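Inositol 2-dehydrogenase/D-chiro-inositol 3-dehydrogenase (Lactobacillus casei, PDB 4MIY) oxidises myo-inositol and D-chiro-inositol to their keto forms, using NAD as the hydride acceptor. Local coordinates at residues Pro148-Val160 and Lys220-Ala232. Numbering follows the deposited sequence.
Sequences PLVVRASHINPNV and KGTVIQVLVHVTA. With SO4 (sulfate ion), chain U.
Val151 and Gln225 belong to a parallel pairing of strands 148-156 and 223-229, whose axes approach to 4.5 Å at an angle of 13°. Backbone bonds alternate in direction along it: Val151 N donates to Val223 O, Gln225 N to Val151 O at 2.9 Å, and the pattern runs on to Asn157 N on His229 O. At the start, the hydroxyl of Thr222 adds a bond from OG1 to Pro148 O (2.8 Å), approaching above the carbonyl plane.

Among side chains, Arg152 and Gln225 lie alongside each other with guanidinium and amide planes 18° apart. Gln225 OE1 takes the NE hydrogen of Arg152 at 3.0 Å, within the guanidinium plane, and a weak one from NH2; a bend at chi3 (136°) turns the guanidinium to meet it. Beyond the strands, Asn157 ND2 bridges Val230 O (3.1 Å) and Asn159 O (2.8 Å), fixing the amide's rotation.

Apolar packing is carried by Ile156, whose CG2 meets Ala232 CB at 3.5 Å while CD1 lies 3.7 Å from the CB of His229.

Both strands are interior to the mixed sheet of the C-terminal alpha/beta domain, between strands 237-244 and 212-218. Helix 168-185 covers the Ala153 and Val226 face, where Glu177 OE1 is hydrogen-bonded to His155 ND1; on the Arg152 face a second subunit packs, its Ala153 O accepting Arg152 NH1.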
loop_
_atom_site.group_PDB
_atom_site.type_symbol
_atom_site.label_atom_id
_atom_site.label_comp_id
_atom_site.label_asym_id
_atom_site.label_seq_id
_atom_site.Cartn_x
_atom_site.Cartn_y
_atom_site.Cartn_z
ATOM N N PRO A 148 -23.587 4.410 -6.992
ATOM C CA PRO A 148 -22.476 4.499 -7.927
ATOM C C PRO A 148 -22.677 5.545 -8.999
ATOM O O PRO A 148 -23.601 5.490 -9.736
ATOM C CB PRO A 148 -22.417 3.114 -8.522
ATOM C CG PRO A 148 -23.779 2.576 -8.357
ATOM C CD PRO A 148 -24.296 3.130 -7.098
ATOM N N LEU A 149 -21.756 6.475 -9.071
ATOM C CA LEU A 149 -21.911 7.625 -9.920
ATOM C C LEU A 149 -21.058 7.487 -11.147
ATOM O O LEU A 149 -21.469 7.791 -12.214
ATOM C CB LEU A 149 -21.513 8.874 -9.156
ATOM C CG LEU A 149 -22.292 9.138 -7.885
ATOM C CD1 LEU A 149 -21.681 10.273 -7.128
ATOM C CD2 LEU A 149 -23.750 9.385 -8.207
ATOM N N VAL A 150 -19.833 7.040 -10.932
ATOM C CA VAL A 150 -18.840 6.854 -11.959
ATOM C C VAL A 150 -18.075 5.564 -11.676
ATOM O O VAL A 150 -17.893 5.223 -10.564
ATOM C CB VAL A 150 -17.858 8.047 -12.024
ATOM C CG1 VAL A 150 -16.761 7.806 -13.074
ATOM C CG2 VAL A 150 -18.598 9.333 -12.311
ATOM N N VAL A 151 -17.691 4.858 -12.725
ATOM C CA VAL A 151 -16.809 3.717 -12.633
ATOM C C VAL A 151 -15.600 3.964 -13.532
ATOM O O VAL A 151 -15.744 4.336 -14.663
ATOM C CB VAL A 151 -17.489 2.408 -13.062
ATOM C CG1 VAL A 151 -16.527 1.242 -13.040
ATOM C CG2 VAL A 151 -18.669 2.097 -12.215
ATOM N N ARG A 152 -14.414 3.794 -12.983
ATOM C CA ARG A 152 -13.212 3.897 -13.766
ATOM C C ARG A 152 -12.478 2.574 -13.785
ATOM O O ARG A 152 -12.221 2.011 -12.777
ATOM C CB ARG A 152 -12.316 4.977 -13.237
ATOM C CG ARG A 152 -12.857 6.353 -13.471
ATOM C CD ARG A 152 -11.973 7.424 -12.968
ATOM N NE ARG A 152 -11.886 8.467 -13.937
ATOM C CZ ARG A 152 -11.090 9.520 -13.863
ATOM N NH1 ARG A 152 -10.299 9.703 -12.838
ATOM N NH2 ARG A 152 -11.121 10.397 -14.819
ATOM N N ALA A 153 -12.139 2.100 -14.968
ATOM C CA ALA A 153 -11.540 0.812 -15.108
ATOM C C ALA A 153 -10.421 0.818 -16.131
ATOM O O ALA A 153 -10.377 1.660 -16.978
ATOM C CB ALA A 153 -12.576 -0.204 -15.465
ATOM N N SER A 154 -9.539 -0.150 -15.995
ATOM C CA SER A 154 -8.440 -0.364 -16.940
ATOM C C SER A 154 -8.319 -1.820 -17.276
ATOM O O SER A 154 -8.454 -2.658 -16.446
ATOM C CB SER A 154 -7.104 0.132 -16.392
ATOM O OG SER A 154 -7.159 1.489 -16.102
ATOM N N HIS A 155 -8.077 -2.074 -18.548
ATOM C CA HIS A 155 -7.763 -3.379 -19.038
ATOM C C HIS A 155 -6.437 -3.266 -19.782
ATOM O O HIS A 155 -6.368 -2.791 -20.860
ATOM C CB HIS A 155 -8.893 -3.920 -19.924
ATOM C CG HIS A 155 -8.818 -5.390 -20.181
ATOM N ND1 HIS A 155 -9.894 -6.113 -20.633
ATOM C CD2 HIS A 155 -7.797 -6.259 -20.098
ATOM C CE1 HIS A 155 -9.544 -7.368 -20.780
ATOM N NE2 HIS A 155 -8.275 -7.485 -20.463
ATOM N N ILE A 156 -5.397 -3.690 -19.086
ATOM C CA ILE A 156 -4.017 -3.499 -19.471
ATOM C C ILE A 156 -3.390 -4.850 -19.835
ATOM O O ILE A 156 -3.455 -5.797 -19.098
ATOM C CB ILE A 156 -3.216 -2.882 -18.337
ATOM C CG1 ILE A 156 -3.858 -1.595 -17.823
ATOM C CG2 ILE A 156 -1.810 -2.595 -18.745
ATOM C CD1 ILE A 156 -4.004 -0.546 -18.817
ATOM N N ASN A 157 -2.813 -4.913 -21.015
ATOM C CA ASN A 157 -2.177 -6.107 -21.518
ATOM C C ASN A 157 -0.827 -5.704 -22.101
ATOM O O ASN A 157 -0.691 -4.639 -22.619
ATOM C CB ASN A 157 -3.100 -6.739 -22.556
ATOM C CG ASN A 157 -2.521 -7.945 -23.210
ATOM O OD1 ASN A 157 -2.607 -9.034 -22.703
ATOM N ND2 ASN A 157 -1.923 -7.746 -24.351
ATOM N N PRO A 158 0.170 -6.560 -21.966
ATOM C CA PRO A 158 1.522 -6.116 -22.338
ATOM C C PRO A 158 1.815 -5.997 -23.852
ATOM O O PRO A 158 2.431 -5.071 -24.275
ATOM C CB PRO A 158 2.403 -7.178 -21.705
ATOM C CG PRO A 158 1.497 -8.355 -21.459
ATOM C CD PRO A 158 0.167 -7.835 -21.239
ATOM N N ASN A 159 1.326 -6.955 -24.617
ATOM C CA ASN A 159 1.569 -7.027 -26.052
ATOM C C ASN A 159 0.576 -7.972 -26.718
ATOM O O ASN A 159 0.023 -8.815 -26.078
ATOM C CB ASN A 159 3.000 -7.506 -26.349
ATOM C CG ASN A 159 4.002 -6.375 -26.428
ATOM O OD1 ASN A 159 3.890 -5.503 -27.268
ATOM N ND2 ASN A 159 5.003 -6.406 -25.567
ATOM N N VAL A 160 0.385 -7.816 -28.009
ATOM C CA VAL A 160 -0.544 -8.652 -28.756
ATOM C C VAL A 160 0.086 -9.382 -29.913
ATOM O O VAL A 160 1.122 -9.025 -30.372
ATOM C CB VAL A 160 -1.762 -7.875 -29.238
ATOM C CG1 VAL A 160 -2.545 -7.396 -28.039
ATOM C CG2 VAL A 160 -1.371 -6.719 -30.119
ATOM N N LYS A 220 -29.478 4.477 -15.059
ATOM C CA LYS A 220 -29.497 5.330 -13.890
ATOM C C LYS A 220 -28.510 6.482 -13.957
ATOM O O LYS A 220 -28.537 7.316 -13.132
ATOM C CB LYS A 220 -29.314 4.561 -12.591
ATOM C CG LYS A 220 -30.415 3.643 -12.253
ATOM C CD LYS A 220 -30.119 2.902 -10.958
ATOM C CE LYS A 220 -31.183 1.939 -10.620
ATOM N NZ LYS A 220 -31.036 1.263 -9.307
ATOM N N GLY A 221 -27.682 6.519 -14.978
ATOM C CA GLY A 221 -26.837 7.661 -15.225
ATOM C C GLY A 221 -25.373 7.487 -14.885
ATOM O O GLY A 221 -24.610 8.363 -15.071
ATOM N N THR A 222 -25.029 6.331 -14.381
ATOM C CA THR A 222 -23.662 6.028 -14.086
ATOM C C THR A 222 -22.859 6.066 -15.357
ATOM O O THR A 222 -23.271 5.586 -16.356
ATOM C CB THR A 222 -23.556 4.630 -13.457
ATOM O OG1 THR A 222 -24.367 4.602 -12.296
ATOM C CG2 THR A 222 -22.120 4.314 -13.069
ATOM N N VAL A 223 -21.697 6.688 -15.284
ATOM C CA VAL A 223 -20.785 6.714 -16.386
ATOM C C VAL A 223 -19.579 5.832 -16.102
ATOM O O VAL A 223 -18.973 5.918 -15.063
ATOM C CB VAL A 223 -20.334 8.144 -16.701
ATOM C CG1 VAL A 223 -19.356 8.134 -17.800
ATOM C CG2 VAL A 223 -21.502 8.973 -17.076
ATOM N N ILE A 224 -19.264 5.002 -17.077
ATOM C CA ILE A 224 -18.166 4.088 -17.021
ATOM C C ILE A 224 -17.077 4.494 -18.011
ATOM O O ILE A 224 -17.327 4.626 -19.166
ATOM C CB ILE A 224 -18.631 2.664 -17.318
ATOM C CG1 ILE A 224 -19.739 2.260 -16.355
ATOM C CG2 ILE A 224 -17.497 1.712 -17.237
ATOM C CD1 ILE A 224 -20.736 1.402 -16.962
ATOM N N GLN A 225 -15.886 4.717 -17.484
ATOM C CA GLN A 225 -14.726 5.027 -18.280
ATOM C C GLN A 225 -13.716 3.900 -18.247
ATOM O O GLN A 225 -13.103 3.678 -17.246
ATOM C CB GLN A 225 -14.064 6.309 -17.788
ATOM C CG GLN A 225 -14.920 7.534 -17.879
ATOM C CD GLN A 225 -14.241 8.767 -17.408
ATOM O OE1 GLN A 225 -13.534 8.749 -16.470
ATOM N NE2 GLN A 225 -14.452 9.831 -18.087
ATOM N N VAL A 226 -13.548 3.213 -19.360
ATOM C CA VAL A 226 -12.602 2.124 -19.455
ATOM C C VAL A 226 -11.417 2.494 -20.345
ATOM O O VAL A 226 -11.597 2.960 -21.416
ATOM C CB VAL A 226 -13.232 0.840 -20.020
ATOM C CG1 VAL A 226 -12.293 -0.314 -19.881
ATOM C CG2 VAL A 226 -14.473 0.504 -19.329
ATOM N N LEU A 227 -10.220 2.297 -19.821
ATOM C CA LEU A 227 -8.991 2.354 -20.584
ATOM C C LEU A 227 -8.620 0.977 -21.063
ATOM O O LEU A 227 -8.435 0.088 -20.280
ATOM C CB LEU A 227 -7.853 2.892 -19.726
ATOM C CG LEU A 227 -6.442 2.822 -20.319
ATOM C CD1 LEU A 227 -6.327 3.677 -21.579
ATOM C CD2 LEU A 227 -5.468 3.255 -19.289
ATOM N N VAL A 228 -8.539 0.821 -22.378
ATOM C CA VAL A 228 -8.067 -0.402 -22.989
ATOM C C VAL A 228 -6.682 -0.120 -23.567
ATOM O O VAL A 228 -6.532 0.740 -24.340
ATOM C CB VAL A 228 -9.031 -0.899 -24.083
ATOM C CG1 VAL A 228 -8.454 -2.061 -24.835
ATOM C CG2 VAL A 228 -10.345 -1.265 -23.504
ATOM N N HIS A 229 -5.694 -0.851 -23.103
ATOM C CA HIS A 229 -4.319 -0.617 -23.475
ATOM C C HIS A 229 -3.613 -1.936 -23.595
ATOM O O HIS A 229 -3.207 -2.490 -22.640
ATOM C CB HIS A 229 -3.609 0.269 -22.438
ATOM C CG HIS A 229 -2.278 0.781 -22.880
ATOM N ND1 HIS A 229 -1.409 1.411 -22.036
ATOM C CD2 HIS A 229 -1.671 0.744 -24.083
ATOM C CE1 HIS A 229 -0.324 1.741 -22.696
ATOM N NE2 HIS A 229 -0.459 1.361 -23.943
ATOM N N VAL A 230 -3.453 -2.406 -24.822
ATOM C CA VAL A 230 -3.028 -3.774 -25.070
ATOM C C VAL A 230 -1.575 -3.954 -25.522
ATOM O O VAL A 230 -1.123 -5.046 -25.694
ATOM C CB VAL A 230 -3.997 -4.515 -26.037
ATOM C CG1 VAL A 230 -5.394 -4.509 -25.503
ATOM C CG2 VAL A 230 -3.949 -3.932 -27.413
ATOM N N THR A 231 -0.868 -2.851 -25.664
ATOM C CA THR A 231 0.557 -2.863 -25.928
ATOM C C THR A 231 1.347 -2.145 -24.829
ATOM O O THR A 231 2.357 -1.563 -25.066
ATOM C CB THR A 231 0.923 -2.232 -27.307
ATOM O OG1 THR A 231 0.572 -0.862 -27.328
ATOM C CG2 THR A 231 0.217 -2.911 -28.432
ATOM N N ALA A 232 0.835 -2.242 -23.623
ATOM C CA ALA A 232 1.321 -1.499 -22.495
ATOM C C ALA A 232 2.700 -1.848 -21.990
ATOM O O ALA A 232 3.238 -1.125 -21.226
ATOM C CB ALA A 232 0.323 -1.633 -21.359
HETATM S S SO4 U . -28.885 2.934 -7.047
HETATM O O1 SO4 U . -29.618 1.724 -7.228
HETATM O O2 SO4 U . -29.775 4.059 -7.110
HETATM O O3 SO4 U . -28.278 2.890 -5.776
HETATM O O4 SO4 U . -27.887 2.975 -8.052
#